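Local coordinates for Melibiose/raffinose/stachyose-binding protein MelE (Bacillus subtilis subsp. subtilis str. 168, PDB 4R6H), which binds melibiose, raffinose and stachyose as the solute-binding component of an ABC transporter that imports these sugars, at residues I257-M260 and A261-K264; V249-K252 and K253-I257; L145-R149 and N150-R154; F166-A169 and L170-I173; L235-M238 and Q239-L243. One frame throughout, in Å; residues are numbered along the deposited sequence.

Contact 1 of 5, residues I257-M260 and A261-K264; sequences IELM and AQNK
Glu258 and Gln262, one helical turn apart, meet with their flat ends almost perpendicular: the carboxylate and amide planes differ by 80°. Gln262 NE2 donates to Glu258 OE2 over 2.9 Å, taking the anti lone pair of that oxygen, and the N-H...O angle of 141° marks a bent bond. Glu258 can offer this oxygen because its CG stands anti to the backbone N (chi1 174°) and the extended chain crosses the glutamine at a slant. The other end of the same amide is used too, since Lys264 NZ donates to Gln262 OE1 at 2.7 Å from above the carbonyl plane; the glutamine thus links a carboxylate to an ammonium group, while Glu258 OE2 and Lys264 NZ stay 6.2 Å apart. Lys264 crosses Leu259 at about a right angle, Lys264 CD 3.9 Å from Leu259 CD2. The backbone closes in a Schellman motif, with Lys264 N bonded to Leu259 O at 3.1 Å, Asn263 N bonded to Met260 O, and Asn263 at positive phi as the C-prime residue. Met260 packs against Leu274 and Val278 of helix 274-281, Leu259 touches Ile265, and the turn delivers the chain from helix 256-261 into strand 265-269.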
loop_
_atom_site.group_PDB
_atom_site.type_symbol
_atom_site.label_atom_id
_atom_site.label_comp_id
_atom_site.label_asym_id
_atom_site.label_seq_id
_atom_site.Cartn_x
_atom_site.Cartn_y
_atom_site.Cartn_z
ATOM N N ILE A 257 -3.958 11.151 14.875
ATOM C CA ILE A 257 -4.972 10.419 15.643
ATOM C C ILE A 257 -5.723 11.389 16.547
ATOM O O ILE A 257 -6.969 11.360 16.575
ATOM C CB ILE A 257 -4.362 9.288 16.461
ATOM C CG1 ILE A 257 -3.859 8.170 15.536
ATOM C CG2 ILE A 257 -5.370 8.750 17.453
ATOM C CD1 ILE A 257 -2.947 7.160 16.211
ATOM N N GLU A 258 -5.001 12.224 17.288
ATOM C CA GLU A 258 -5.657 13.170 18.205
ATOM C C GLU A 258 -6.568 14.145 17.436
ATOM O O GLU A 258 -7.719 14.385 17.850
ATOM C CB GLU A 258 -4.631 13.969 19.059
ATOM C CG GLU A 258 -5.265 15.069 19.933
ATOM C CD GLU A 258 -4.350 15.685 21.000
ATOM O OE1 GLU A 258 -3.217 15.193 21.170
ATOM O OE2 GLU A 258 -4.769 16.673 21.679
ATOM N N LEU A 259 -6.131 14.662 16.302
ATOM C CA LEU A 259 -6.961 15.607 15.559
ATOM C C LEU A 259 -8.207 14.923 14.985
ATOM O O LEU A 259 -9.320 15.477 15.044
ATOM C CB LEU A 259 -6.203 16.293 14.424
ATOM C CG LEU A 259 -5.156 17.277 14.865
ATOM C CD1 LEU A 259 -4.322 17.658 13.637
ATOM C CD2 LEU A 259 -5.741 18.519 15.539
ATOM N N MET A 260 -8.058 13.713 14.450
ATOM C CA MET A 260 -9.186 12.992 13.921
ATOM C C MET A 260 -10.206 12.675 15.045
ATOM O O MET A 260 -11.404 12.821 14.859
ATOM C CB MET A 260 -8.665 11.726 13.210
ATOM C CG MET A 260 -9.679 10.945 12.380
ATOM S SD MET A 260 -10.653 11.851 11.149
ATOM C CE MET A 260 -10.168 11.142 9.609
ATOM N N ALA A 261 -9.697 12.265 16.197
ATOM C CA ALA A 261 -10.567 11.958 17.359
ATOM C C ALA A 261 -11.268 13.190 17.906
ATOM O O ALA A 261 -12.243 13.042 18.631
ATOM C CB ALA A 261 -9.738 11.346 18.449
ATOM N N GLN A 262 -10.779 14.385 17.597
ATOM C CA GLN A 262 -11.396 15.627 18.057
ATOM C C GLN A 262 -12.328 16.215 17.009
ATOM O O GLN A 262 -12.750 17.368 17.113
ATOM C CB GLN A 262 -10.298 16.610 18.446
ATOM C CG GLN A 262 -9.608 16.209 19.713
ATOM C CD GLN A 262 -8.320 16.997 19.978
ATOM O OE1 GLN A 262 -7.952 17.918 19.243
ATOM N NE2 GLN A 262 -7.635 16.617 21.036
ATOM N N ASN A 263 -12.710 15.430 15.977
ATOM C CA ASN A 263 -13.594 15.936 14.926
ATOM C C ASN A 263 -13.043 17.175 14.210
ATOM O O ASN A 263 -13.808 18.031 13.731
ATOM C CB ASN A 263 -15.009 16.230 15.484
ATOM C CG ASN A 263 -15.764 14.969 15.828
ATOM O OD1 ASN A 263 -16.166 14.192 14.945
ATOM N ND2 ASN A 263 -15.975 14.745 17.100
ATOM N N LYS A 264 -11.719 17.205 14.034
ATOM C CA LYS A 264 -11.046 18.312 13.387
ATOM C C LYS A 264 -10.662 18.070 11.921
ATOM O O LYS A 264 -10.180 19.005 11.241
ATOM C CB LYS A 264 -9.875 18.783 14.239
ATOM C CG LYS A 264 -10.369 19.499 15.500
ATOM C CD LYS A 264 -9.248 19.921 16.440
ATOM C CE LYS A 264 -9.805 20.594 17.695
ATOM N NZ LYS A 264 -8.886 20.414 18.857
#

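Contact 2 of 5, residues V249-K252 and K253-I257; sequences VTAK and KSQLI
Lys252 N donates to the side-chain oxygen Gln255 OE1 over 2.9 Å, a nearly straight bond with an N-H...O angle of 165°. Lys252 N nevertheless sits well above the side-chain carbonyl plane of Gln255, 68° out of it, so the bond does not follow a lone pair. In return Gln255 N donates to Lys252 O at 3.0 Å, an i to i+3 turn bond characteristic of a chain entering helical backbone angles, and the two bonds tie the same pair of residues in both directions. The glutamine folds back to do this because its CG lies anti to its own carbonyl carbon (chi1 -59°), with the rest of the chain extended toward Lys252. Gln255 OE1 also comes to 3.7 Å from Ala251 CB, while Gln255 NE2 donates to a water at 2.6 Å that in turn donates to Thr250 O. With a leucine in place of Gln255, Lys252 N would probably lose this acceptor and the water its side-chain donor. Ser254 OG comes to 3.9 Å from Lys252 CB, and Lys253 turns its ammonium end away to a salt bridge with Asp190. Lys252 itself makes a cation-pi contact with Tyr189. One side-chain amide therefore serves two backbone groups, Lys252 N directly and Thr250 O through a water.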
loop_
_atom_site.group_PDB
_atom_site.type_symbol
_atom_site.label_atom_id
_atom_site.label_comp_id
_atom_site.label_asym_id
_atom_site.label_seq_id
_atom_site.Cartn_x
_atom_site.Cartn_y
_atom_site.Cartn_z
ATOM N N VAL A 249 2.863 21.972 5.581
ATOM C CA VAL A 249 4.324 21.868 5.554
ATOM C C VAL A 249 4.976 21.466 6.890
ATOM O O VAL A 249 6.036 20.867 6.896
ATOM C CB VAL A 249 4.944 23.213 5.023
ATOM C CG1 VAL A 249 6.383 23.426 5.483
ATOM C CG2 VAL A 249 4.868 23.248 3.509
ATOM N N THR A 250 4.359 21.786 8.020
ATOM C CA THR A 250 4.920 21.450 9.324
ATOM C C THR A 250 4.146 20.391 10.116
ATOM O O THR A 250 4.594 19.962 11.181
ATOM C CB THR A 250 5.027 22.693 10.242
ATOM O OG1 THR A 250 3.776 23.372 10.271
ATOM C CG2 THR A 250 6.080 23.665 9.733
ATOM N N ALA A 251 3.022 19.910 9.584
ATOM C CA ALA A 251 2.208 18.949 10.343
ATOM C C ALA A 251 2.829 17.576 10.337
ATOM O O ALA A 251 3.334 17.093 9.326
ATOM C CB ALA A 251 0.828 18.897 9.759
ATOM N N LYS A 252 2.795 16.928 11.497
ATOM C CA LYS A 252 3.458 15.689 11.736
ATOM C C LYS A 252 2.486 14.519 11.846
ATOM O O LYS A 252 1.346 14.658 12.281
ATOM C CB LYS A 252 4.318 15.821 12.989
ATOM C CG LYS A 252 5.449 16.797 12.736
ATOM C CD LYS A 252 6.433 16.817 13.882
ATOM C CE LYS A 252 7.491 17.885 13.617
ATOM N NZ LYS A 252 8.269 18.172 14.846
ATOM N N LYS A 253 2.930 13.335 11.421
ATOM C CA LYS A 253 2.106 12.129 11.487
ATOM C C LYS A 253 1.585 11.863 12.897
ATOM O O LYS A 253 0.486 11.353 13.094
ATOM C CB LYS A 253 2.912 10.928 10.997
ATOM C CG LYS A 253 3.223 10.974 9.504
ATOM C CD LYS A 253 3.867 9.672 9.016
ATOM C CE LYS A 253 5.081 9.229 9.854
ATOM N NZ LYS A 253 6.262 10.164 9.869
ATOM N N SER A 254 2.387 12.212 13.901
ATOM C CA SER A 254 2.033 11.964 15.300
ATOM C C SER A 254 0.814 12.758 15.746
ATOM O O SER A 254 0.260 12.403 16.776
ATOM C CB SER A 254 3.204 12.307 16.226
ATOM O OG SER A 254 3.521 13.645 16.102
ATOM N N GLN A 255 0.406 13.801 14.992
ATOM C CA GLN A 255 -0.735 14.626 15.337
ATOM C C GLN A 255 -2.081 14.066 14.841
ATOM O O GLN A 255 -3.157 14.491 15.288
ATOM C CB GLN A 255 -0.532 16.034 14.793
ATOM C CG GLN A 255 0.732 16.731 15.333
ATOM C CD GLN A 255 1.247 17.931 14.511
ATOM O OE1 GLN A 255 0.924 18.121 13.353
ATOM N NE2 GLN A 255 2.077 18.744 15.151
ATOM N N LEU A 256 -2.038 13.116 13.908
ATOM C CA LEU A 256 -3.234 12.740 13.171
ATOM C C LEU A 256 -4.320 12.140 14.065
ATOM O O LEU A 256 -5.493 12.527 13.982
ATOM C CB LEU A 256 -2.862 11.752 12.045
ATOM C CG LEU A 256 -4.066 11.082 11.317
ATOM C CD1 LEU A 256 -4.978 12.119 10.686
ATOM C CD2 LEU A 256 -3.579 10.051 10.323
ATOM N N ILE A 257 -3.958 11.151 14.875
ATOM C CA ILE A 257 -4.972 10.419 15.643
ATOM C C ILE A 257 -5.723 11.389 16.547
ATOM O O ILE A 257 -6.969 11.360 16.575
ATOM C CB ILE A 257 -4.362 9.288 16.461
ATOM C CG1 ILE A 257 -3.859 8.170 15.536
ATOM C CG2 ILE A 257 -5.370 8.750 17.453
ATOM C CD1 ILE A 257 -2.947 7.160 16.211
HETATM O O HOH W 1 3.720 20.335 13.924
#

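Contact 3 of 5, residues L145-R149 and N150-R154; sequences LAYNR and NILDR
Asn148 OD1 accepts two bonds, from Ile151 N at 3.0 Å and from Asn150 ND2 at 2.9 Å, both donors lying above its carbonyl plane and on opposite faces. The first is the capping bond of an N-cap; in the second the acceptor lies in the amide plane of Asn150, and the two amide planes stand 87° apart. Asn148 reaches both because its CG is anti to the backbone N (chi1 -177°), which carries the amide forward to the first helical turn. Packing is close here: Ile151 crosses the Asn148 side chain at about a right angle, Ile151 CD1 3.4 Å from Asn148 ND2, and that nitrogen is itself bonded to Asn263. In the same packed part Leu152 crosses Tyr147 at about a right angle, Leu152 CD2 3.5 Å from Tyr147 CD2, with Phe267 of strand 265-269 touching both residues. The other side is wetter. There Asp153 N bonds to Arg149 O, and a water donates to the same Arg149 O at 2.9 Å and only weakly to Asp153 OD1. Side-chain N-caps of this kind are characteristic of helix N-termini, and this one stands where strand 141-148 of the mixed sheet gives way directly to helix 149-155, the two short axes inclined at 65°.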
loop_
_atom_site.group_PDB
_atom_site.type_symbol
_atom_site.label_atom_id
_atom_site.label_comp_id
_atom_site.label_asym_id
_atom_site.label_seq_id
_atom_site.Cartn_x
_atom_site.Cartn_y
_atom_site.Cartn_z
ATOM N N LEU A 145 -9.426 6.648 0.663
ATOM C CA LEU A 145 -9.453 7.775 1.571
ATOM C C LEU A 145 -10.123 7.369 2.883
ATOM O O LEU A 145 -11.163 6.663 2.854
ATOM C CB LEU A 145 -10.266 8.927 0.968
ATOM C CG LEU A 145 -9.806 9.471 -0.356
ATOM C CD1 LEU A 145 -10.806 10.444 -0.930
ATOM C CD2 LEU A 145 -8.470 10.171 -0.220
ATOM N N ALA A 146 -9.585 7.850 3.983
ATOM C CA ALA A 146 -10.221 7.727 5.285
ATOM C C ALA A 146 -11.022 8.991 5.571
ATOM O O ALA A 146 -10.654 10.087 5.151
ATOM C CB ALA A 146 -9.202 7.510 6.365
ATOM N N TYR A 147 -12.148 8.851 6.293
ATOM C CA TYR A 147 -12.993 9.997 6.507
ATOM C C TYR A 147 -13.811 9.858 7.780
ATOM O O TYR A 147 -14.064 8.756 8.256
ATOM C CB TYR A 147 -13.938 10.209 5.321
ATOM C CG TYR A 147 -15.004 9.159 5.189
ATOM C CD1 TYR A 147 -14.727 7.882 4.698
ATOM C CD2 TYR A 147 -16.301 9.400 5.638
ATOM C CE1 TYR A 147 -15.724 6.910 4.605
ATOM C CE2 TYR A 147 -17.275 8.454 5.531
ATOM C CZ TYR A 147 -16.986 7.210 5.013
ATOM O OH TYR A 147 -17.965 6.214 4.972
ATOM N N ASN A 148 -14.235 11.002 8.307
ATOM C CA ASN A 148 -15.084 11.076 9.496
ATOM C C ASN A 148 -16.532 10.967 9.071
ATOM O O ASN A 148 -17.063 11.863 8.435
ATOM C CB ASN A 148 -14.807 12.388 10.217
ATOM C CG ASN A 148 -15.577 12.536 11.485
ATOM O OD1 ASN A 148 -16.766 12.177 11.553
ATOM N ND2 ASN A 148 -14.935 13.101 12.491
ATOM N N ARG A 149 -17.155 9.829 9.367
ATOM C CA ARG A 149 -18.521 9.558 8.911
ATOM C C ARG A 149 -19.521 10.601 9.419
ATOM O O ARG A 149 -20.397 11.045 8.665
ATOM C CB ARG A 149 -18.960 8.182 9.361
ATOM C CG ARG A 149 -18.090 7.015 8.912
ATOM C CD ARG A 149 -18.674 5.711 9.444
ATOM N NE ARG A 149 -17.894 4.512 9.189
ATOM C CZ ARG A 149 -18.040 3.706 8.134
ATOM N NH1 ARG A 149 -17.280 2.641 8.085
ATOM N NH2 ARG A 149 -18.945 3.926 7.182
ATOM N N ASN A 150 -19.356 11.008 10.661
ATOM C CA ASN A 150 -20.293 11.929 11.286
ATOM C C ASN A 150 -20.221 13.309 10.635
ATOM O O ASN A 150 -21.261 13.950 10.459
ATOM C CB ASN A 150 -19.960 11.994 12.773
ATOM C CG ASN A 150 -19.471 10.634 13.335
ATOM O OD1 ASN A 150 -20.289 9.827 13.771
ATOM N ND2 ASN A 150 -18.133 10.357 13.272
ATOM N N ILE A 151 -19.000 13.746 10.258
ATOM C CA ILE A 151 -18.858 15.046 9.626
ATOM C C ILE A 151 -19.541 15.070 8.275
ATOM O O ILE A 151 -20.242 16.028 7.921
ATOM C CB ILE A 151 -17.363 15.473 9.531
ATOM C CG1 ILE A 151 -16.812 15.810 10.904
ATOM C CG2 ILE A 151 -17.177 16.644 8.595
ATOM C CD1 ILE A 151 -15.320 16.056 10.933
ATOM N N LEU A 152 -19.353 14.015 7.483
ATOM C CA LEU A 152 -20.019 13.962 6.207
ATOM C C LEU A 152 -21.546 13.941 6.373
ATOM O O LEU A 152 -22.217 14.666 5.661
ATOM C CB LEU A 152 -19.557 12.805 5.323
ATOM C CG LEU A 152 -18.269 13.008 4.535
ATOM C CD1 LEU A 152 -17.064 13.450 5.330
ATOM C CD2 LEU A 152 -17.993 11.789 3.676
ATOM N N ASP A 153 -22.060 13.185 7.348
ATOM C CA ASP A 153 -23.506 13.208 7.609
ATOM C C ASP A 153 -24.004 14.579 8.059
ATOM O O ASP A 153 -25.057 15.031 7.606
ATOM C CB ASP A 153 -23.893 12.146 8.632
ATOM C CG ASP A 153 -23.893 10.733 8.046
ATOM O OD1 ASP A 153 -23.992 10.614 6.806
ATOM O OD2 ASP A 153 -23.814 9.791 8.840
ATOM N N ARG A 154 -23.240 15.274 8.896
ATOM C CA ARG A 154 -23.634 16.633 9.336
ATOM C C ARG A 154 -23.871 17.568 8.170
ATOM O O ARG A 154 -24.801 18.405 8.183
ATOM C CB ARG A 154 -22.552 17.198 10.237
ATOM C CG ARG A 154 -22.862 18.520 10.896
ATOM C CD ARG A 154 -21.706 18.979 11.792
ATOM N NE ARG A 154 -21.672 18.214 13.027
ATOM C CZ ARG A 154 -22.358 18.500 14.148
ATOM N NH1 ARG A 154 -23.096 19.592 14.231
ATOM N NH2 ARG A 154 -22.285 17.690 15.202
HETATM O O HOH W 2 -20.897 9.365 6.396
#

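Contact 4 of 5, residues F166-A169 and L170-I173; sequences FIKA and LRTI
Four regular i to i+4 bonds carry the backbone from Phe166-Ala169 into Leu170-Ile173, among them Leu170 N to Phe166 O at 3.0 Å and Thr172 N to Lys168 O at 2.9 Å, the latter running nearly along the C=O axis. On the buried side Leu170 lies over one face of the Phe166 ring, its CD1 4.2 Å above the plane and displaced toward the rim, and Leu170 CD2 is 3.8 Å from Phe166 CE1. The ring swings forward to that position with CG anti to the backbone N (chi1 179°). Round the helix, Arg171 bends back at its third torsion (chi3 -45°) and lays its guanidinium over the preceding turn: Lys168 CA sits 3.7 Å above one face, offset toward the rim of the group, and Arg171 NH2 approaches Ile167 CG2 to 3.6 Å. The extended Lys168 slants across it, Lys168 CG 3.9 Å from Arg171 NH1, while Lys168 NZ stays 6.3 Å from Arg171 NH1. Phe166 makes edge-to-face contacts with Phe184 and Phe267, and Met238 touches Phe166, Ile167 and Leu170. This is the pattern of an amphipathic helix: its apolar side packs on strands 182-185 and 265-269 and on helix 229-240, and another flank carries Lys168 and Arg171.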
loop_
_atom_site.group_PDB
_atom_site.type_symbol
_atom_site.label_atom_id
_atom_site.label_comp_id
_atom_site.label_asym_id
_atom_site.label_seq_id
_atom_site.Cartn_x
_atom_site.Cartn_y
_atom_site.Cartn_z
ATOM N N PHE A 166 -15.045 14.913 -5.003
ATOM C CA PHE A 166 -14.207 15.019 -3.809
ATOM C C PHE A 166 -13.905 16.487 -3.470
ATOM O O PHE A 166 -14.095 16.951 -2.370
ATOM C CB PHE A 166 -12.926 14.175 -4.060
ATOM C CG PHE A 166 -11.923 14.184 -2.916
ATOM C CD1 PHE A 166 -12.285 14.099 -1.573
ATOM C CD2 PHE A 166 -10.569 14.260 -3.215
ATOM C CE1 PHE A 166 -11.343 14.133 -0.575
ATOM C CE2 PHE A 166 -9.617 14.247 -2.226
ATOM C CZ PHE A 166 -10.004 14.192 -0.898
ATOM N N ILE A 167 -13.386 17.205 -4.465
ATOM C CA ILE A 167 -13.038 18.610 -4.277
ATOM C C ILE A 167 -14.301 19.426 -3.886
ATOM O O ILE A 167 -14.226 20.255 -3.007
ATOM C CB ILE A 167 -12.362 19.175 -5.535
ATOM C CG1 ILE A 167 -11.016 18.493 -5.730
ATOM C CG2 ILE A 167 -12.250 20.698 -5.437
ATOM C CD1 ILE A 167 -10.422 18.827 -7.068
ATOM N N LYS A 168 -15.428 19.112 -4.519
ATOM C CA LYS A 168 -16.685 19.781 -4.156
ATOM C C LYS A 168 -17.043 19.518 -2.681
ATOM O O LYS A 168 -17.374 20.450 -1.922
ATOM C CB LYS A 168 -17.801 19.336 -5.070
ATOM C CG LYS A 168 -19.121 20.074 -4.862
ATOM C CD LYS A 168 -20.036 19.728 -6.039
ATOM C CE LYS A 168 -21.491 20.015 -5.758
ATOM N NZ LYS A 168 -22.285 19.562 -6.937
ATOM N N ALA A 169 -16.867 18.273 -2.236
ATOM C CA ALA A 169 -17.080 17.984 -0.812
ATOM C C ALA A 169 -16.170 18.791 0.098
ATOM O O ALA A 169 -16.569 19.254 1.150
ATOM C CB ALA A 169 -16.897 16.492 -0.535
ATOM N N LEU A 170 -14.884 18.907 -0.273
ATOM C CA LEU A 170 -13.941 19.695 0.508
ATOM C C LEU A 170 -14.397 21.134 0.616
ATOM O O LEU A 170 -14.336 21.731 1.662
ATOM C CB LEU A 170 -12.516 19.616 -0.119
ATOM C CG LEU A 170 -11.922 18.207 -0.204
ATOM C CD1 LEU A 170 -10.504 18.341 -0.707
ATOM C CD2 LEU A 170 -11.964 17.476 1.142
ATOM N N ARG A 171 -14.833 21.689 -0.524
ATOM C CA ARG A 171 -15.357 23.067 -0.534
ATOM C C ARG A 171 -16.566 23.194 0.383
ATOM O O ARG A 171 -16.686 24.165 1.142
ATOM C CB ARG A 171 -15.707 23.492 -1.963
ATOM C CG ARG A 171 -14.471 23.765 -2.801
ATOM C CD ARG A 171 -14.719 24.787 -3.917
ATOM N NE ARG A 171 -15.958 24.475 -4.590
ATOM C CZ ARG A 171 -16.085 23.558 -5.543
ATOM N NH1 ARG A 171 -17.278 23.341 -6.053
ATOM N NH2 ARG A 171 -15.029 22.897 -6.028
ATOM N N THR A 172 -17.430 22.186 0.362
ATOM C CA THR A 172 -18.612 22.198 1.252
ATOM C C THR A 172 -18.227 22.210 2.717
ATOM O O THR A 172 -18.774 22.943 3.550
ATOM C CB THR A 172 -19.508 20.975 0.981
ATOM O OG1 THR A 172 -20.019 21.062 -0.350
ATOM C CG2 THR A 172 -20.658 20.896 2.010
ATOM N N ILE A 173 -17.271 21.364 3.076
ATOM C CA ILE A 173 -16.821 21.306 4.451
ATOM C C ILE A 173 -16.219 22.643 4.889
ATOM O O ILE A 173 -16.472 23.122 6.009
ATOM C CB ILE A 173 -15.807 20.124 4.601
ATOM C CG1 ILE A 173 -16.531 18.786 4.443
ATOM C CG2 ILE A 173 -15.074 20.150 5.914
ATOM C CD1 ILE A 173 -15.657 17.664 3.892
#

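Contact 5 of 5, residues L235-M238 and Q239-L243; sequences LKQM and QKEKL
Gln237 and Glu241 lie side by side and point the same way with their flat ends almost coplanar, amide and carboxylate planes only 6° apart, and Glu241 OE2 comes to 3.6 Å from Gln237 CB. On another flank Lys236 NZ donates to Gln239 OE1 over 2.8 Å, lying in the carbonyl plane and on a lone pair (C=O...N angle 143°). The lysine reaches forward because CG is anti to the backbone N and the chain then bends at chi2 (69°), which also lays Lys236 CE 3.2 Å from Gln239 OE1. Shortening Lys236 to an alanine is likely to leave Gln239 OE1 without this donor and Asp397, its salt-bridge partner, without a charged mate. Beyond these side chains the helix ends in a Schellman motif, with Lys242 at positive phi as the C-prime residue: Leu243 N reaches back to Met238 O at 2.8 Å and Lys242 N bonds to Gln239 O at 3.1 Å. The reversal brings Leu243 CB to 4.2 Å from Met238 CB. At the polar flank the ammonium group of Lys236 and the side-chain amide nitrogen of Gln239 both meet Asp397 OD1, so one carboxylate oxygen draws the pair together, and the lysine probably offsets its negative charge.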
loop_
_atom_site.group_PDB
_atom_site.type_symbol
_atom_site.label_atom_id
_atom_site.label_comp_id
_atom_site.label_asym_id
_atom_site.label_seq_id
_atom_site.Cartn_x
_atom_site.Cartn_y
_atom_site.Cartn_z
ATOM N N LEU A 235 -3.442 19.643 -6.331
ATOM C CA LEU A 235 -2.853 19.868 -5.005
ATOM C C LEU A 235 -2.693 21.367 -4.709
ATOM O O LEU A 235 -2.979 21.827 -3.636
ATOM C CB LEU A 235 -1.516 19.113 -4.871
ATOM C CG LEU A 235 -0.895 19.045 -3.469
ATOM C CD1 LEU A 235 -1.899 18.500 -2.467
ATOM C CD2 LEU A 235 0.408 18.223 -3.506
ATOM N N LYS A 236 -2.289 22.123 -5.720
ATOM C CA LYS A 236 -2.146 23.555 -5.599
ATOM C C LYS A 236 -3.501 24.244 -5.419
ATOM O O LYS A 236 -3.573 25.148 -4.589
ATOM C CB LYS A 236 -1.387 24.127 -6.806
ATOM C CG LYS A 236 -1.020 25.614 -6.603
ATOM C CD LYS A 236 0.049 25.733 -5.519
ATOM C CE LYS A 236 0.497 27.170 -5.328
ATOM N NZ LYS A 236 1.572 27.232 -4.310
ATOM N N GLN A 237 -4.516 23.779 -6.143
ATOM C CA GLN A 237 -5.905 24.234 -5.896
ATOM C C GLN A 237 -6.333 24.017 -4.463
ATOM O O GLN A 237 -6.840 24.915 -3.771
ATOM C CB GLN A 237 -6.860 23.515 -6.808
ATOM C CG GLN A 237 -6.730 23.913 -8.236
ATOM C CD GLN A 237 -7.526 23.007 -9.136
ATOM O OE1 GLN A 237 -8.576 22.436 -8.734
ATOM N NE2 GLN A 237 -7.051 22.859 -10.365
ATOM N N MET A 238 -6.062 22.827 -3.951
ATOM C CA MET A 238 -6.450 22.539 -2.575
ATOM C C MET A 238 -5.723 23.448 -1.610
ATOM O O MET A 238 -6.293 23.932 -0.658
ATOM C CB MET A 238 -6.141 21.063 -2.243
ATOM C CG MET A 238 -6.960 20.112 -3.074
ATOM S SD MET A 238 -6.416 18.381 -2.842
ATOM C CE MET A 238 -7.747 17.497 -3.630
ATOM N N GLN A 239 -4.429 23.668 -1.820
ATOM C CA GLN A 239 -3.705 24.581 -0.958
ATOM C C GLN A 239 -4.282 26.002 -1.038
ATOM O O GLN A 239 -4.625 26.633 -0.040
ATOM C CB GLN A 239 -2.235 24.586 -1.352
ATOM C CG GLN A 239 -1.372 25.464 -0.478
ATOM C CD GLN A 239 -0.074 25.856 -1.156
ATOM O OE1 GLN A 239 -0.085 26.340 -2.288
ATOM N NE2 GLN A 239 1.038 25.671 -0.467
ATOM N N LYS A 240 -4.378 26.526 -2.237
ATOM C CA LYS A 240 -4.796 27.925 -2.381
ATOM C C LYS A 240 -6.188 28.182 -1.818
ATOM O O LYS A 240 -6.433 29.249 -1.216
ATOM C CB LYS A 240 -4.749 28.353 -3.829
ATOM C CG LYS A 240 -4.644 29.872 -3.972
ATOM C CD LYS A 240 -4.501 30.299 -5.412
ATOM C CE LYS A 240 -4.568 31.821 -5.562
ATOM N NZ LYS A 240 -5.013 32.211 -6.944
ATOM N N GLU A 241 -7.080 27.203 -2.011
ATOM C CA GLU A 241 -8.485 27.304 -1.607
ATOM C C GLU A 241 -8.744 26.894 -0.173
ATOM O O GLU A 241 -9.907 26.833 0.249
ATOM C CB GLU A 241 -9.316 26.478 -2.524
ATOM C CG GLU A 241 -9.236 26.963 -3.970
ATOM C CD GLU A 241 -9.880 26.046 -4.958
ATOM O OE1 GLU A 241 -10.852 25.351 -4.579
ATOM O OE2 GLU A 241 -9.439 25.967 -6.130
ATOM N N LYS A 242 -7.680 26.641 0.560
ATOM C CA LYS A 242 -7.711 26.285 1.978
ATOM C C LYS A 242 -8.519 25.018 2.200
ATOM O O LYS A 242 -9.276 24.910 3.177
ATOM C CB LYS A 242 -8.226 27.458 2.834
ATOM C CG LYS A 242 -7.384 28.733 2.651
ATOM C CD LYS A 242 -8.054 29.694 1.670
ATOM C CE LYS A 242 -7.156 30.863 1.289
ATOM N NZ LYS A 242 -6.712 31.650 2.469
ATOM N N LEU A 243 -8.340 24.058 1.295
ATOM C CA LEU A 243 -9.032 22.743 1.436
ATOM C C LEU A 243 -8.136 21.729 2.127
ATOM O O LEU A 243 -8.602 20.669 2.526
ATOM C CB LEU A 243 -9.431 22.219 0.107
ATOM C CG LEU A 243 -10.249 23.210 -0.738
ATOM C CD1 LEU A 243 -10.617 22.637 -2.090
ATOM C CD2 LEU A 243 -11.462 23.677 0.045
#

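How the contacts relate
Contacts 1 and 2 lie at the C-terminal end of helix 256-261 and on the approach to it, share Ile257 and have centres 11 Å apart. Contact 1 meets contact 3, centres 12 Å apart, through Asn263 OD1 and Asn148 ND2 at 3.0 Å, a probable hydrogen bond joining a helix C-terminus to a helix N-cap. Contact 3 passes to contact 4 by apolar packing, Leu145 CD1 lying 3.7 Å from Phe166 CE1. Contacts 4 and 5, centres 11 Å apart, join where Leu243 CD2 comes to 3.8 Å from Leu170 O. Contacts 2 and 5 do not touch, their nearest atoms being about 6 Å apart. No sugar lies among these residues; all five contacts belong to the framework of a solute-binding protein fold.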